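PDB 5LVA: NAD(P)H-FMN oxidoreductase from Bacillus subtilis, which binds flavin mononucleotide and probably uses NAD(P)H to reduce flavin or quinone acceptors. Local coordinates for residues V3-F8 against V61-L66; H57-F62 against G98-V103. All blocks are in the same frame, centred on the assembly; numbering follows the deposited sequence.

Contact 1 of 2, residues V3-F8 against V61-L66. With FMN (flavin mononucleotide), chain C.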
loop_
_atom_site.group_PDB
_atom_site.type_symbol
_atom_site.label_atom_id
_atom_site.label_comp_id
_atom_site.label_asym_id
_atom_site.label_seq_id
_atom_site.Cartn_x
_atom_site.Cartn_y
_atom_site.Cartn_z
ATOM N N VAL A 3 -5.680 -5.982 -10.255
ATOM C CA VAL A 3 -5.027 -5.434 -9.083
ATOM C C VAL A 3 -4.615 -3.985 -9.251
ATOM O O VAL A 3 -3.816 -3.657 -10.113
ATOM C CB VAL A 3 -3.789 -6.254 -8.719
ATOM C CG1 VAL A 3 -3.153 -5.711 -7.468
ATOM C CG2 VAL A 3 -4.154 -7.724 -8.551
ATOM N N LEU A 4 -5.160 -3.122 -8.403
ATOM C CA LEU A 4 -4.809 -1.713 -8.392
ATOM C C LEU A 4 -3.712 -1.453 -7.358
ATOM O O LEU A 4 -3.913 -1.693 -6.177
ATOM C CB LEU A 4 -6.049 -0.874 -8.100
ATOM C CG LEU A 4 -5.936 0.646 -8.072
ATOM C CD1 LEU A 4 -5.576 1.208 -9.437
ATOM C CD2 LEU A 4 -7.230 1.237 -7.589
ATOM N N VAL A 5 -2.542 -1.006 -7.801
ATOM C CA VAL A 5 -1.455 -0.697 -6.880
ATOM C C VAL A 5 -1.305 0.797 -6.765
ATOM O O VAL A 5 -0.830 1.455 -7.689
ATOM C CB VAL A 5 -0.088 -1.285 -7.318
ATOM C CG1 VAL A 5 0.985 -0.949 -6.298
ATOM C CG2 VAL A 5 -0.160 -2.787 -7.523
ATOM N N LEU A 6 -1.705 1.337 -5.624
ATOM C CA LEU A 6 -1.549 2.753 -5.375
ATOM C C LEU A 6 -0.244 3.017 -4.643
ATOM O O LEU A 6 -0.136 2.732 -3.464
ATOM C CB LEU A 6 -2.739 3.271 -4.579
ATOM C CG LEU A 6 -4.094 2.862 -5.162
ATOM C CD1 LEU A 6 -5.231 3.318 -4.280
ATOM C CD2 LEU A 6 -4.237 3.453 -6.531
ATOM N N ALA A 7 0.752 3.557 -5.344
ATOM C CA ALA A 7 2.056 3.796 -4.731
ATOM C C ALA A 7 2.150 5.209 -4.201
ATOM O O ALA A 7 1.841 6.158 -4.904
ATOM C CB ALA A 7 3.164 3.521 -5.707
ATOM N N PHE A 8 2.567 5.338 -2.945
ATOM C CA PHE A 8 2.683 6.640 -2.311
ATOM C C PHE A 8 4.108 6.909 -1.840
ATOM O O PHE A 8 4.485 6.571 -0.722
ATOM C CB PHE A 8 1.726 6.765 -1.125
ATOM C CG PHE A 8 0.264 6.747 -1.495
ATOM C CD1 PHE A 8 -0.406 5.550 -1.679
ATOM C CD2 PHE A 8 -0.449 7.927 -1.599
ATOM C CE1 PHE A 8 -1.748 5.524 -1.987
ATOM C CE2 PHE A 8 -1.796 7.905 -1.911
ATOM C CZ PHE A 8 -2.445 6.702 -2.109
ATOM N N VAL A 61 -3.979 -2.315 -3.503
ATOM C CA VAL A 61 -2.711 -2.412 -2.796
ATOM C C VAL A 61 -2.152 -1.040 -2.504
ATOM O O VAL A 61 -1.887 -0.277 -3.414
ATOM C CB VAL A 61 -1.684 -3.206 -3.607
ATOM C CG1 VAL A 61 -0.351 -3.210 -2.916
ATOM C CG2 VAL A 61 -2.173 -4.623 -3.836
ATOM N N PHE A 62 -1.977 -0.724 -1.232
ATOM C CA PHE A 62 -1.367 0.539 -0.847
ATOM C C PHE A 62 0.121 0.327 -0.620
ATOM O O PHE A 62 0.518 -0.371 0.307
ATOM C CB PHE A 62 -2.038 1.105 0.401
ATOM C CG PHE A 62 -3.508 1.369 0.232
ATOM C CD1 PHE A 62 -4.439 0.363 0.439
ATOM C CD2 PHE A 62 -3.959 2.618 -0.147
ATOM C CE1 PHE A 62 -5.794 0.605 0.276
ATOM C CE2 PHE A 62 -5.307 2.867 -0.319
ATOM C CZ PHE A 62 -6.226 1.861 -0.098
ATOM N N GLN A 63 0.941 0.906 -1.496
ATOM C CA GLN A 63 2.383 0.745 -1.426
ATOM C C GLN A 63 3.036 2.037 -0.985
ATOM O O GLN A 63 2.823 3.073 -1.592
ATOM C CB GLN A 63 2.944 0.303 -2.771
ATOM C CG GLN A 63 4.429 0.012 -2.747
ATOM C CD GLN A 63 5.002 -0.345 -4.107
ATOM O OE1 GLN A 63 4.312 -0.855 -4.982
ATOM N NE2 GLN A 63 6.282 -0.087 -4.279
ATOM N N PHE A 64 3.835 1.978 0.072
ATOM C CA PHE A 64 4.474 3.175 0.586
ATOM C C PHE A 64 5.655 2.828 1.454
ATOM O O PHE A 64 5.783 1.700 1.884
ATOM C CB PHE A 64 3.470 4.031 1.370
ATOM C CG PHE A 64 2.745 3.299 2.482
ATOM C CD1 PHE A 64 1.551 2.644 2.236
ATOM C CD2 PHE A 64 3.241 3.305 3.779
ATOM C CE1 PHE A 64 0.891 2.005 3.242
ATOM C CE2 PHE A 64 2.583 2.667 4.784
ATOM C CZ PHE A 64 1.408 2.011 4.522
ATOM N N PRO A 65 6.557 3.788 1.676
ATOM C CA PRO A 65 7.574 3.555 2.695
ATOM C C PRO A 65 7.007 3.850 4.071
ATOM O O PRO A 65 6.149 4.719 4.197
ATOM C CB PRO A 65 8.672 4.550 2.330
ATOM C CG PRO A 65 7.942 5.666 1.704
ATOM C CD PRO A 65 6.833 5.018 0.912
ATOM N N LEU A 66 7.481 3.133 5.082
ATOM C CA LEU A 66 7.111 3.410 6.451
ATOM C C LEU A 66 7.768 4.688 6.918
ATOM O O LEU A 66 8.983 4.746 7.082
ATOM C CB LEU A 66 7.519 2.259 7.369
ATOM C CG LEU A 66 6.852 2.195 8.736
ATOM C CD1 LEU A 66 5.391 1.866 8.549
ATOM C CD2 LEU A 66 7.533 1.170 9.597
HETATM N N1 FMN C . 11.920 3.254 8.844
HETATM C C2 FMN C . 11.377 2.492 9.860
HETATM O O2 FMN C . 11.703 1.317 9.996
HETATM N N3 FMN C . 10.457 3.028 10.726
HETATM C C4 FMN C . 10.072 4.333 10.605
HETATM O O4 FMN C . 9.245 4.768 11.397
HETATM C C4A FMN C . 10.620 5.117 9.584
HETATM N N5 FMN C . 10.250 6.429 9.437
HETATM C C5A FMN C . 10.781 7.206 8.436
HETATM C C6 FMN C . 10.380 8.527 8.314
HETATM C C7 FMN C . 10.878 9.335 7.315
HETATM C C7M FMN C . 10.419 10.764 7.215
HETATM C C8 FMN C . 11.809 8.800 6.422
HETATM C C8M FMN C . 12.379 9.636 5.315
HETATM C C9 FMN C . 12.211 7.476 6.548
HETATM C C9A FMN C . 11.694 6.667 7.546
HETATM N N10 FMN C . 12.088 5.342 7.687
HETATM C C10 FMN C . 11.545 4.572 8.703
HETATM C "C1'" FMN C . 13.048 4.724 6.709
HETATM C "C2'" FMN C . 12.139 4.307 5.526
HETATM O "O2'" FMN C . 11.134 3.387 5.942
HETATM C "C3'" FMN C . 12.856 3.830 4.251
HETATM O "O3'" FMN C . 13.564 4.953 3.787
HETATM C "C4'" FMN C . 11.844 3.346 3.194
HETATM O "O4'" FMN C . 11.064 2.339 3.761
HETATM C "C5'" FMN C . 12.335 2.730 1.890
HETATM O "O5'" FMN C . 12.792 3.739 1.030
HETATM P P FMN C . 12.538 3.900 -0.553
HETATM O O1P FMN C . 12.249 5.352 -0.670
HETATM O O2P FMN C . 13.778 3.487 -1.269
HETATM O O3P FMN C . 11.381 3.179 -1.147
#
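V61 and Q63 trade backbone hydrogen bonds with L4, L6 and F8, joining strands 3-7 and 59-65 as parallel neighbours in the central sheet of a flavodoxin-like fold. V61 gives its N-H to L4 O at 2.7 Å and takes the N-H of L6 on its own O. Further along, Q63 N donates to L6 O, and F8 N closes the ladder on Q63 O at 2.7 Å. Q63 O also receives a CA-H contact from A7 CA.

V5, A7, V61 and Q63 share one face of the sheet. There the side chain of Q63 runs out extended, CG anti to the backbone N (chi1 -176°), and the V5 side chain crosses it obliquely, bringing CG1 3.6 Å from Q63 OE1. Both ends of this buried amide are satisfied from outside: Y166 OH bonds OE1, and NE2 donates to N18 OD1, a residue of the FMN site. On the other face L6 and F62 lie side by side, with L6 CD1 4.0 Å from F62 CE2. F8 also runs alongside F62, its CE1 reaching the edge of that ring near CD2, while helix 73-82 packs on L6, F8 and F62.

Farther toward the cofactor, P65 CB touches FMN C4', and the ribityl hydroxyl O2' of FMN donates to L66 O at 2.8 Å.

Contact 2 of 2, residues H57-F62 against G98-V103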
loop_
_atom_site.group_PDB
_atom_site.type_symbol
_atom_site.label_atom_id
_atom_site.label_comp_id
_atom_site.label_asym_id
_atom_site.label_seq_id
_atom_site.Cartn_x
_atom_site.Cartn_y
_atom_site.Cartn_z
ATOM N N HIS A 57 -11.308 -2.512 -10.012
ATOM C CA HIS A 57 -10.345 -3.559 -9.667
ATOM C C HIS A 57 -10.805 -4.415 -8.497
ATOM O O HIS A 57 -11.615 -3.982 -7.687
ATOM C CB HIS A 57 -8.981 -2.953 -9.343
ATOM C CG HIS A 57 -8.348 -2.246 -10.495
ATOM N ND1 HIS A 57 -8.807 -1.036 -10.963
ATOM C CD2 HIS A 57 -7.288 -2.574 -11.272
ATOM C CE1 HIS A 57 -8.059 -0.649 -11.983
ATOM N NE2 HIS A 57 -7.127 -1.563 -12.187
ATOM N N ASP A 58 -10.269 -5.629 -8.410
ATOM C CA ASP A 58 -10.721 -6.607 -7.425
ATOM C C ASP A 58 -9.927 -6.509 -6.133
ATOM O O ASP A 58 -10.411 -6.868 -5.069
ATOM C CB ASP A 58 -10.616 -8.032 -7.989
ATOM C CG ASP A 58 -11.318 -8.192 -9.334
ATOM O OD1 ASP A 58 -12.525 -7.905 -9.421
ATOM O OD2 ASP A 58 -10.658 -8.609 -10.308
ATOM N N ARG A 59 -8.697 -6.024 -6.237
ATOM C CA ARG A 59 -7.804 -5.911 -5.103
ATOM C C ARG A 59 -7.107 -4.561 -5.128
ATOM O O ARG A 59 -6.646 -4.128 -6.166
ATOM C CB ARG A 59 -6.773 -7.033 -5.119
ATOM C CG ARG A 59 -5.798 -6.973 -3.959
ATOM C CD ARG A 59 -4.691 -7.984 -4.101
ATOM N NE ARG A 59 -5.181 -9.340 -3.926
ATOM C CZ ARG A 59 -4.403 -10.409 -3.827
ATOM N NH1 ARG A 59 -3.087 -10.282 -3.890
ATOM N NH2 ARG A 59 -4.946 -11.611 -3.665
ATOM N N ILE A 60 -7.029 -3.899 -3.981
ATOM C CA ILE A 60 -6.347 -2.618 -3.883
ATOM C C ILE A 60 -5.131 -2.704 -2.967
ATOM O O ILE A 60 -5.232 -3.122 -1.819
ATOM C CB ILE A 60 -7.285 -1.542 -3.374
ATOM C CG1 ILE A 60 -8.584 -1.610 -4.161
ATOM C CG2 ILE A 60 -6.637 -0.178 -3.512
ATOM C CD1 ILE A 60 -9.565 -0.600 -3.764
ATOM N N VAL A 61 -3.979 -2.315 -3.503
ATOM C CA VAL A 61 -2.711 -2.412 -2.796
ATOM C C VAL A 61 -2.152 -1.040 -2.504
ATOM O O VAL A 61 -1.887 -0.277 -3.414
ATOM C CB VAL A 61 -1.684 -3.206 -3.607
ATOM C CG1 VAL A 61 -0.351 -3.210 -2.916
ATOM C CG2 VAL A 61 -2.173 -4.623 -3.836
ATOM N N PHE A 62 -1.977 -0.724 -1.232
ATOM C CA PHE A 62 -1.367 0.539 -0.847
ATOM C C PHE A 62 0.121 0.327 -0.620
ATOM O O PHE A 62 0.518 -0.371 0.307
ATOM C CB PHE A 62 -2.038 1.105 0.401
ATOM C CG PHE A 62 -3.508 1.369 0.232
ATOM C CD1 PHE A 62 -4.439 0.363 0.439
ATOM C CD2 PHE A 62 -3.959 2.618 -0.147
ATOM C CE1 PHE A 62 -5.794 0.605 0.276
ATOM C CE2 PHE A 62 -5.307 2.867 -0.319
ATOM C CZ PHE A 62 -6.226 1.861 -0.098
ATOM N N GLY A 98 -16.307 -6.406 -0.245
ATOM C CA GLY A 98 -15.967 -7.637 -0.928
ATOM C C GLY A 98 -14.588 -7.643 -1.568
ATOM O O GLY A 98 -14.005 -8.702 -1.766
ATOM N N LYS A 99 -14.073 -6.459 -1.891
ATOM C CA LYS A 99 -12.762 -6.337 -2.527
ATOM C C LYS A 99 -11.653 -6.637 -1.535
ATOM O O LYS A 99 -11.856 -6.540 -0.338
ATOM C CB LYS A 99 -12.573 -4.933 -3.121
ATOM C CG LYS A 99 -13.554 -4.589 -4.231
ATOM C CD LYS A 99 -13.349 -3.175 -4.762
ATOM C CE LYS A 99 -14.349 -2.832 -5.847
ATOM N NZ LYS A 99 -14.095 -3.573 -7.117
ATOM N N GLU A 100 -10.480 -6.999 -2.039
ATOM C CA GLU A 100 -9.326 -7.251 -1.190
ATOM C C GLU A 100 -8.530 -5.977 -0.945
ATOM O O GLU A 100 -8.502 -5.077 -1.782
ATOM C CB GLU A 100 -8.434 -8.331 -1.803
ATOM C CG GLU A 100 -9.032 -9.720 -1.738
ATOM C CD GLU A 100 -8.263 -10.753 -2.553
ATOM O OE1 GLU A 100 -7.805 -10.431 -3.671
ATOM O OE2 GLU A 100 -8.137 -11.902 -2.084
ATOM N N PHE A 101 -7.881 -5.927 0.211
ATOM C CA PHE A 101 -7.194 -4.748 0.706
ATOM C C PHE A 101 -5.855 -5.220 1.233
ATOM O O PHE A 101 -5.812 -6.033 2.132
ATOM C CB PHE A 101 -8.043 -4.091 1.799
ATOM C CG PHE A 101 -7.460 -2.838 2.420
ATOM C CD1 PHE A 101 -6.249 -2.853 3.096
ATOM C CD2 PHE A 101 -8.204 -1.662 2.435
ATOM C CE1 PHE A 101 -5.761 -1.708 3.688
ATOM C CE2 PHE A 101 -7.724 -0.514 3.045
ATOM C CZ PHE A 101 -6.504 -0.537 3.659
ATOM N N MET A 102 -4.754 -4.737 0.684
ATOM C CA MET A 102 -3.484 -5.100 1.274
ATOM C C MET A 102 -2.491 -3.938 1.285
ATOM O O MET A 102 -2.629 -2.964 0.556
ATOM C CB MET A 102 -2.904 -6.330 0.573
ATOM C CG MET A 102 -1.994 -6.103 -0.594
ATOM S SD MET A 102 -0.922 -7.545 -0.861
ATOM C CE MET A 102 0.134 -7.314 0.536
ATOM N N VAL A 103 -1.520 -4.043 2.177
ATOM C CA VAL A 103 -0.506 -3.026 2.353
ATOM C C VAL A 103 0.832 -3.597 1.944
ATOM O O VAL A 103 1.151 -4.710 2.297
ATOM C CB VAL A 103 -0.447 -2.530 3.832
ATOM C CG1 VAL A 103 0.784 -1.652 4.075
ATOM C CG2 VAL A 103 -1.705 -1.787 4.181
#
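R59 holds E100 through two nitrogens that share one oxygen: NE lies 2.9 Å and NH2 3.1 Å from E100 OE1. That oxygen sits in the guanidinium plane, yet both donors reach it from above the same face of the carboxylate, and the two planes are 60° apart. The bend at chi3 (-70°) turns NE to where E100 OE1, leaning back toward R59, can meet it, and R59 NH2 has a second acceptor in K172 O near the C-terminus. An alanine here would probably leave the E100 carboxylate without its charged mate and K172 O without this donor.

Further along the same face M102 CG packs 3.6 Å from V61 CG2. Beneath these side chains, strands 59-65 and 100-106 pair in parallel as the two strands of a beta-alpha-beta unit whose helix is 73-82. On the other face F62 CE1 stands 3.5 Å above the plane of the F101 ring, offset toward its rim, with W78 edge-to-face against F62.

At the start of the strands E100 N donates to D58 O. K99 NZ bonds H57 O at 2.6 Å and also E55 O, while the H57 ring is fixed by T32 OG1 at NE2 and L53 O at ND1.

In the fold
Contacts 1 and 2 sit on opposite edges of strand 59-65, share V61 and F62, and have centres about 10 Å apart. They also touch directly: R59 O probably accepts a hydrogen bond from L4 N (2.9 Å), carrying the ladder of contact 1 back into H57-F62, and F64 CZ packs 3.7 Å from V103 CG1 nearer the flavin. Contact 1 runs toward the cofactor and ends in the FMN pocket at P65 and L66. Contact 2 lies farther back, the V103 side chain about 11 Å from FMN, although strand 100-106 itself goes on to S106, which hydrogen-bonds FMN.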